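Local coordinates for CBS domain protein/ACT domain protein (Thermotoga maritima, PDB 1VR9) that is of unknown function but combines a pair of CBS domains with an ACT domain and probably senses small ligands, at residues 44-49 with 102-107; 57-62 with 78-83. All coordinates share one frame; numbering follows the deposited sequence.

Contact 1 of 2, residues 44-49 with 102-107; sequences TNECIV and QEPYLP
Strands 46-49 and 105-107 come from the two halves of a CBS domain pair (a Bateman module) and run nearly parallel, 12° apart, with their axes 8.4 Å from each other at closest. That spacing is too wide for backbone pairing, so side chains bridge the gap, and Glu-46 illustrates how a single acid can do so. With CG anti to the backbone N (chi1 176°) and the chain extended beyond it, the carboxylate reaches across to the other backbone. There OE1 takes the N-H of Tyr-105 on its syn lone pair, N to OE1 2.9 Å, bent to 144° at the hydrogen. The same oxygen lies at the edge of the Tyr-105 ring, in its plane, and presses on Pro-104 CD at 3.1 Å. The side chain of Glu-103 crosses that of Glu-46 obliquely, with the two carboxylate planes steeply turned against each other, OE1 to OE1 3.6 Å, a like-charge approach that would probably raise the affinity of the pair for a proton. An alanine in place of Glu-46 would remove the carboxylate and would probably leave Tyr-105 N without this acceptor, loosening the join. Further along, Ile-48 crosses Tyr-105 at about a right angle and rests its CD1 on Pro-107 CG at 3.8 Å. At the other end, Thr-44 OG1 sits 3.4 Å from Pro-104 CG, while a water donates to Glu-103 OE1 at 2.9 Å and, weakly, to Asn-45 OD1.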
ATOM      1  N   THR A  44      -7.291  -9.356  -2.712  1.00 24.99           N
ATOM      2  CA  THR A  44      -6.397  -9.037  -1.629  1.00 25.44           C
ATOM      3  C   THR A  44      -7.167  -8.503  -0.384  1.00 25.38           C
ATOM      4  O   THR A  44      -8.394  -8.415  -0.414  1.00 24.65           O
ATOM      5  CB  THR A  44      -5.334  -8.060  -2.126  1.00 25.74           C
ATOM      6  OG1 THR A  44      -4.287  -7.925  -1.149  1.00 29.96           O
ATOM      7  CG2 THR A  44      -5.963  -6.676  -2.417  1.00 25.26           C
ATOM      8  N   ASN A  45      -6.448  -8.238   0.705  1.00 24.46           N
ATOM      9  CA  ASN A  45      -7.043  -7.797   1.970  1.00 25.35           C
ATOM     10  C   ASN A  45      -6.392  -6.492   2.491  1.00 25.08           C
ATOM     11  O   ASN A  45      -6.437  -6.213   3.698  1.00 24.98           O
ATOM     12  CB  ASN A  45      -6.940  -8.869   3.039  1.00 26.05           C
ATOM     13  CG  ASN A  45      -5.517  -9.317   3.282  1.00 27.35           C
ATOM     14  OD1 ASN A  45      -4.579  -8.817   2.655  1.00 30.69           O
ATOM     15  ND2 ASN A  45      -5.351 -10.281   4.190  1.00 31.29           N
ATOM     16  N   GLU A  46      -5.782  -5.751   1.578  1.00 25.77           N
ATOM     17  CA  GLU A  46      -5.171  -4.439   1.867  1.00 25.65           C
ATOM     18  C   GLU A  46      -5.601  -3.440   0.787  1.00 25.13           C
ATOM     19  O   GLU A  46      -5.727  -3.802  -0.387  1.00 25.02           O
ATOM     20  CB  GLU A  46      -3.645  -4.555   1.814  1.00 26.04           C
ATOM     21  CG  GLU A  46      -2.921  -3.214   2.015  1.00 26.78           C
ATOM     22  CD  GLU A  46      -1.452  -3.235   1.626  1.00 27.22           C
ATOM     23  OE1 GLU A  46      -0.991  -4.282   1.195  1.00 25.22           O
ATOM     24  OE2 GLU A  46      -0.761  -2.214   1.805  1.00 28.38           O
ATOM     25  N   CYS A  47      -5.793  -2.168   1.180  1.00 24.94           N
ATOM     26  CA  CYS A  47      -6.035  -1.081   0.255  1.00 25.72           C
ATOM     27  C   CYS A  47      -5.156   0.068   0.715  1.00 25.44           C
ATOM     28  O   CYS A  47      -5.153   0.378   1.909  1.00 25.68           O
ATOM     29  CB  CYS A  47      -7.499  -0.659   0.314  0.50 25.33           C
ATOM     30  SG  CYS A  47      -8.016   0.251  -1.126  0.50 24.12           S
ATOM     31  N   ILE A  48      -4.407   0.661  -0.198  1.00 24.79           N
ATOM     32  CA  ILE A  48      -3.584   1.831   0.126  1.00 25.11           C
ATOM     33  C   ILE A  48      -4.476   3.078   0.047  1.00 25.00           C
ATOM     34  O   ILE A  48      -5.312   3.196  -0.855  1.00 25.57           O
ATOM     35  CB  ILE A  48      -2.337   1.929  -0.814  1.00 24.62           C
ATOM     36  CG1 ILE A  48      -1.374   0.759  -0.508  1.00 26.79           C
ATOM     37  CG2 ILE A  48      -1.635   3.258  -0.671  1.00 26.05           C
ATOM     38  CD1 ILE A  48      -0.158   0.659  -1.430  1.00 26.81           C
ATOM     39  N   VAL A  49      -4.287   4.017   0.955  1.00 24.35           N
ATOM     40  CA  VAL A  49      -5.154   5.205   0.990  1.00 24.22           C
ATOM     41  C   VAL A  49      -4.363   6.487   0.749  1.00 24.81           C
ATOM     42  O   VAL A  49      -3.275   6.669   1.291  1.00 24.70           O
ATOM     43  CB  VAL A  49      -5.890   5.310   2.361  1.00 25.08           C
ATOM     44  CG1 VAL A  49      -6.789   6.512   2.384  1.00 25.38           C
ATOM     45  CG2 VAL A  49      -6.695   4.035   2.685  1.00 26.98           C
ATOM     46  N   GLN A 102       3.983  -7.542   7.029  1.00 24.56           N
ATOM     47  CA  GLN A 102       3.998  -8.343   5.781  1.00 24.68           C
ATOM     48  C   GLN A 102       2.759  -8.099   4.898  1.00 24.84           C
ATOM     49  O   GLN A 102       1.993  -9.020   4.562  1.00 25.71           O
ATOM     50  CB  GLN A 102       4.158  -9.833   6.081  1.00 24.70           C
ATOM     51  CG  GLN A 102       5.483 -10.203   6.756  1.00 22.23           C
ATOM     52  CD  GLN A 102       5.443 -10.120   8.262  1.00 24.14           C
ATOM     53  OE1 GLN A 102       4.658 -10.801   8.924  1.00 25.20           O
ATOM     54  NE2 GLN A 102       6.330  -9.299   8.825  1.00 23.99           N
ATOM     55  N   GLU A 103       2.570  -6.857   4.508  1.00 24.77           N
ATOM     56  CA  GLU A 103       1.434  -6.460   3.699  1.00 25.15           C
ATOM     57  C   GLU A 103       1.780  -6.823   2.265  1.00 24.74           C
ATOM     58  O   GLU A 103       2.955  -6.827   1.908  1.00 25.93           O
ATOM     59  CB  GLU A 103       1.225  -4.946   3.807  1.00 25.82           C
ATOM     60  CG  GLU A 103       0.805  -4.424   5.169  1.00 28.50           C
ATOM     61  CD  GLU A 103      -0.611  -4.784   5.550  1.00 35.15           C
ATOM     62  OE1 GLU A 103      -1.468  -4.966   4.656  1.00 38.62           O
ATOM     63  OE2 GLU A 103      -0.867  -4.923   6.773  1.00 38.65           O
ATOM     64  N   PRO A 104       0.778  -7.137   1.434  1.00 24.18           N
ATOM     65  CA  PRO A 104       1.054  -7.445   0.017  1.00 24.08           C
ATOM     66  C   PRO A 104       1.571  -6.308  -0.847  1.00 24.24           C
ATOM     67  O   PRO A 104       2.141  -6.586  -1.911  1.00 24.52           O
ATOM     68  CB  PRO A 104      -0.300  -7.901  -0.509  1.00 23.65           C
ATOM     69  CG  PRO A 104      -1.283  -7.375   0.396  1.00 24.91           C
ATOM     70  CD  PRO A 104      -0.652  -7.308   1.745  1.00 24.54           C
ATOM     71  N   TYR A 105       1.318  -5.063  -0.436  1.00 23.21           N
ATOM     72  CA  TYR A 105       1.759  -3.885  -1.146  1.00 23.41           C
ATOM     73  C   TYR A 105       2.346  -2.843  -0.205  1.00 23.26           C
ATOM     74  O   TYR A 105       1.709  -2.449   0.790  1.00 23.59           O
ATOM     75  CB  TYR A 105       0.611  -3.261  -1.942  1.00 24.38           C
ATOM     76  CG  TYR A 105      -0.011  -4.186  -2.936  1.00 24.67           C
ATOM     77  CD1 TYR A 105       0.475  -4.260  -4.227  1.00 25.02           C
ATOM     78  CD2 TYR A 105      -1.123  -4.959  -2.607  1.00 25.98           C
ATOM     79  CE1 TYR A 105      -0.107  -5.100  -5.173  1.00 28.00           C
ATOM     80  CE2 TYR A 105      -1.704  -5.804  -3.540  1.00 27.80           C
ATOM     81  CZ  TYR A 105      -1.204  -5.864  -4.818  1.00 26.78           C
ATOM     82  OH  TYR A 105      -1.799  -6.714  -5.743  1.00 30.19           O
ATOM     83  N   LEU A 106       3.576  -2.441  -0.502  1.00 22.36           N
ATOM     84  CA  LEU A 106       4.308  -1.432   0.254  1.00 22.33           C
ATOM     85  C   LEU A 106       4.199  -0.066  -0.471  1.00 22.33           C
ATOM     86  O   LEU A 106       4.614   0.082  -1.640  1.00 21.54           O
ATOM     87  CB  LEU A 106       5.773  -1.852   0.420  1.00 22.48           C
ATOM     88  CG  LEU A 106       6.748  -0.825   0.980  1.00 22.31           C
ATOM     89  CD1 LEU A 106       6.392  -0.419   2.389  1.00 24.16           C
ATOM     90  CD2 LEU A 106       8.157  -1.368   0.947  1.00 22.07           C
ATOM     91  N   PRO A 107       3.576   0.924   0.185  1.00 22.12           N
ATOM     92  CA  PRO A 107       3.488   2.246  -0.418  1.00 22.26           C
ATOM     93  C   PRO A 107       4.849   2.880  -0.712  1.00 22.48           C
ATOM     94  O   PRO A 107       5.785   2.725   0.077  1.00 22.85           O
ATOM     95  CB  PRO A 107       2.713   3.058   0.642  1.00 23.34           C
ATOM     96  CG  PRO A 107       1.943   2.083   1.362  1.00 22.54           C
ATOM     97  CD  PRO A 107       2.841   0.878   1.459  1.00 22.26           C
TER
HETATM   98  O   HOH W   1      -3.006  -7.366   4.725  1.00 34.53           O

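Contact 2 of 2, residues 57-62 with 78-83; sequences RGVVNK and VSLPDF
Strand 57-61 accepts the incoming 78-83 segment through a single antiparallel bridge, in which Val-59 and Ser-79 form a hydrogen-bonded pair. Both backbone bonds are short: Val-59 N donates to Ser-79 O at 2.8 Å, almost straight at 169° and in the plane of the carbonyl, while Ser-79 N returns the bond to Val-59 O at 2.7 Å, nearly along the C=O axis but more bent at the hydrogen, 149°. Leu-80 then takes up left-handed backbone angles and begins a type I beta turn that ends at Phe-83, whose N-H points back to Leu-80 O. The pairing ends after this one bridge, although Pro-81 still lies against Gly-58 and the carbonyl of Arg-57.

Gly-58 shows why a residue without a side chain can be needed beside such a bridge. Its CA lies 3.3 Å from Ser-79 O, in a CA-H...O contact, and 3.4 Å from Val-78 CG1; a beta carbon would collide with both, and the unusual backbone angles would in any case jam it against the preceding carbonyl. On the next residue, Val-59 CG2, held in the crowded position between N and carbonyl carbon, meets Leu-80 CD1 obliquely at 3.8 Å, and CG1 makes a looser approach to the ring of Phe-83. Val-60 CG2 and Val-78 CG2 touch at 4.3 Å. A water accepts from both Asn-61 N and Ser-79 OG, extending the polar link beyond the bridge.

Strand 56-61 is bonded along its other edge to strand 46-50, and Val-60 packs on Cys-35 of helix 32-41. At the end of the turn, Phe-83 lies against Leu-106 and Pro-107 of strand 105-109, in the second CBS half.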
ATOM      1  N   ARG A  57      -1.666   8.314   3.134  1.00 25.95           N
ATOM      2  CA  ARG A  57      -2.320   8.361   4.452  1.00 26.35           C
ATOM      3  C   ARG A  57      -2.131   7.123   5.307  1.00 26.20           C
ATOM      4  O   ARG A  57      -1.973   7.233   6.536  1.00 26.14           O
ATOM      5  CB  ARG A  57      -3.829   8.621   4.305  1.00 27.42           C
ATOM      6  CG  ARG A  57      -4.223  10.065   3.966  1.00 29.58           C
ATOM      7  CD  ARG A  57      -4.366  10.989   5.174  1.00 36.15           C
ATOM      8  NE  ARG A  57      -4.852  10.301   6.371  1.00 39.39           N
ATOM      9  CZ  ARG A  57      -4.322  10.422   7.590  1.00 41.60           C
ATOM     10  NH1 ARG A  57      -3.291  11.236   7.811  1.00 41.95           N
ATOM     11  NH2 ARG A  57      -4.844   9.740   8.609  1.00 43.07           N
ATOM     12  N   GLY A  58      -2.142   5.956   4.669  1.00 25.13           N
ATOM     13  CA  GLY A  58      -1.989   4.678   5.376  1.00 25.38           C
ATOM     14  C   GLY A  58      -2.641   3.602   4.539  1.00 25.27           C
ATOM     15  O   GLY A  58      -2.807   3.736   3.318  1.00 24.11           O
ATOM     16  N   VAL A  59      -3.000   2.516   5.195  1.00 25.59           N
ATOM     17  CA  VAL A  59      -3.601   1.395   4.517  1.00 26.30           C
ATOM     18  C   VAL A  59      -4.862   1.010   5.286  1.00 26.90           C
ATOM     19  O   VAL A  59      -4.958   1.271   6.488  1.00 28.17           O
ATOM     20  CB  VAL A  59      -2.611   0.197   4.426  1.00 27.33           C
ATOM     21  CG1 VAL A  59      -1.262   0.634   3.855  1.00 27.72           C
ATOM     22  CG2 VAL A  59      -2.414  -0.424   5.755  1.00 27.83           C
ATOM     23  N   VAL A  60      -5.823   0.425   4.589  1.00 27.04           N
ATOM     24  CA  VAL A  60      -6.995  -0.187   5.214  1.00 27.67           C
ATOM     25  C   VAL A  60      -6.861  -1.700   5.105  1.00 27.98           C
ATOM     26  O   VAL A  60      -6.591  -2.224   4.031  1.00 27.16           O
ATOM     27  CB  VAL A  60      -8.308   0.260   4.550  1.00 28.22           C
ATOM     28  CG1 VAL A  60      -9.496  -0.480   5.117  1.00 29.97           C
ATOM     29  CG2 VAL A  60      -8.486   1.738   4.757  1.00 29.29           C
ATOM     30  N   ASN A  61      -7.004  -2.373   6.242  1.00 28.39           N
ATOM     31  CA  ASN A  61      -7.003  -3.852   6.306  1.00 28.45           C
ATOM     32  C   ASN A  61      -8.457  -4.354   6.253  1.00 27.90           C
ATOM     33  O   ASN A  61      -9.302  -3.858   6.990  1.00 26.39           O
ATOM     34  CB  ASN A  61      -6.339  -4.313   7.611  1.00 29.73           C
ATOM     35  CG  ASN A  61      -4.902  -3.820   7.746  1.00 32.38           C
ATOM     36  OD1 ASN A  61      -3.993  -4.319   7.078  1.00 38.75           O
ATOM     37  ND2 ASN A  61      -4.697  -2.843   8.608  1.00 38.82           N
ATOM     38  N   LYS A  62      -8.739  -5.334   5.391  1.00 28.25           N
ATOM     39  CA  LYS A  62     -10.101  -5.883   5.188  1.00 28.39           C
ATOM     40  C   LYS A  62     -10.824  -6.277   6.469  1.00 28.86           C
ATOM     41  O   LYS A  62     -12.022  -6.049   6.602  1.00 28.15           O
ATOM     42  CB  LYS A  62     -10.047  -7.102   4.235  1.00 28.51           C
ATOM     43  CG  LYS A  62     -11.399  -7.727   3.902  1.00 28.24           C
ATOM     44  CD  LYS A  62     -11.266  -8.678   2.710  1.00 28.15           C
ATOM     45  CE  LYS A  62     -12.563  -9.398   2.382  1.00 30.07           C
ATOM     46  NZ  LYS A  62     -12.355 -10.444   1.346  1.00 29.68           N
ATOM     47  N   VAL A  78      -8.205   3.931   8.803  1.00 26.42           N
ATOM     48  CA  VAL A  78      -6.860   3.812   8.212  1.00 26.76           C
ATOM     49  C   VAL A  78      -5.859   3.384   9.292  1.00 26.70           C
ATOM     50  O   VAL A  78      -5.970   3.757  10.458  1.00 26.23           O
ATOM     51  CB  VAL A  78      -6.405   5.130   7.538  1.00 28.01           C
ATOM     52  CG1 VAL A  78      -5.018   5.003   6.925  1.00 29.56           C
ATOM     53  CG2 VAL A  78      -7.425   5.565   6.461  1.00 27.67           C
ATOM     54  N   SER A  79      -4.858   2.633   8.860  1.00 26.09           N
ATOM     55  CA  SER A  79      -3.844   2.064   9.730  1.00 26.15           C
ATOM     56  C   SER A  79      -2.462   2.334   9.105  1.00 25.33           C
ATOM     57  O   SER A  79      -2.371   2.652   7.912  1.00 25.36           O
ATOM     58  CB  SER A  79      -4.094   0.549   9.801  1.00 26.48           C
ATOM     59  OG  SER A  79      -5.341   0.303  10.427  1.00 30.76           O
ATOM     60  N   LEU A  80      -1.406   2.142   9.898  1.00 25.53           N
ATOM     61  CA  LEU A  80      -0.024   2.104   9.391  1.00 25.69           C
ATOM     62  C   LEU A  80       0.403   3.362   8.613  1.00 25.71           C
ATOM     63  O   LEU A  80       0.897   3.262   7.478  1.00 25.70           O
ATOM     64  CB  LEU A  80       0.193   0.864   8.510  1.00 25.89           C
ATOM     65  CG  LEU A  80      -0.166  -0.502   9.101  1.00 24.62           C
ATOM     66  CD1 LEU A  80       0.215  -1.634   8.170  1.00 27.19           C
ATOM     67  CD2 LEU A  80       0.532  -0.638  10.465  1.00 27.95           C
ATOM     68  N   PRO A  81       0.263   4.543   9.235  1.00 25.90           N
ATOM     69  CA  PRO A  81       0.715   5.754   8.560  1.00 26.09           C
ATOM     70  C   PRO A  81       2.229   5.792   8.295  1.00 26.28           C
ATOM     71  O   PRO A  81       2.665   6.621   7.492  1.00 27.79           O
ATOM     72  CB  PRO A  81       0.300   6.881   9.523  1.00 26.28           C
ATOM     73  CG  PRO A  81       0.093   6.240  10.813  1.00 25.49           C
ATOM     74  CD  PRO A  81      -0.289   4.827  10.574  1.00 26.25           C
ATOM     75  N   ASP A  82       3.001   4.940   8.972  1.00 27.19           N
ATOM     76  CA  ASP A  82       4.466   4.940   8.855  1.00 27.28           C
ATOM     77  C   ASP A  82       4.987   3.882   7.888  1.00 26.68           C
ATOM     78  O   ASP A  82       6.210   3.730   7.741  1.00 27.29           O
ATOM     79  CB  ASP A  82       5.122   4.744  10.235  1.00 28.67           C
ATOM     80  CG  ASP A  82       4.592   5.719  11.287  1.00 31.70           C
ATOM     81  OD1 ASP A  82       4.716   6.963  11.102  1.00 36.80           O
ATOM     82  OD2 ASP A  82       4.046   5.253  12.319  1.00 35.88           O
ATOM     83  N   PHE A  83       4.070   3.155   7.234  1.00 24.83           N
ATOM     84  CA  PHE A  83       4.416   2.011   6.376  1.00 24.32           C
ATOM     85  C   PHE A  83       4.594   2.478   4.930  1.00 23.65           C
ATOM     86  O   PHE A  83       3.658   2.477   4.134  1.00 24.36           O
ATOM     87  CB  PHE A  83       3.349   0.906   6.478  1.00 24.31           C
ATOM     88  CG  PHE A  83       3.673  -0.340   5.718  1.00 23.44           C
ATOM     89  CD1 PHE A  83       4.722  -1.180   6.119  1.00 23.18           C
ATOM     90  CD2 PHE A  83       2.890  -0.739   4.623  1.00 22.83           C
ATOM     91  CE1 PHE A  83       5.004  -2.352   5.427  1.00 22.81           C
ATOM     92  CE2 PHE A  83       3.158  -1.892   3.956  1.00 22.49           C
ATOM     93  CZ  PHE A  83       4.236  -2.711   4.351  1.00 23.71           C
TER
HETATM   94  O   HOH W   2      -7.518  -0.762   8.615  1.00 24.08           O

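How the contacts relate
The two contacts lie about 8 Å apart, centre to centre, and share the first CBS half: strands 46-50 and 56-61 are antiparallel neighbours in one three-stranded sheet. Along the chain, both segments of contact 2 fall between those of contact 1, in the order 44-49, 57-62, 78-83, 102-107. They also meet directly, since Cys-47 O and Val-60 N, like Val-49 N and Gly-58 O, are probably hydrogen-bonded, while Phe-83 O packs on Pro-107 CD. Contact 1 thus joins the sheets of the two CBS halves through side chains, one of them accepting from a backbone N-H, whereas contact 2 fastens the chain that leads to strand 85-86 onto an outermost strand of the first sheet.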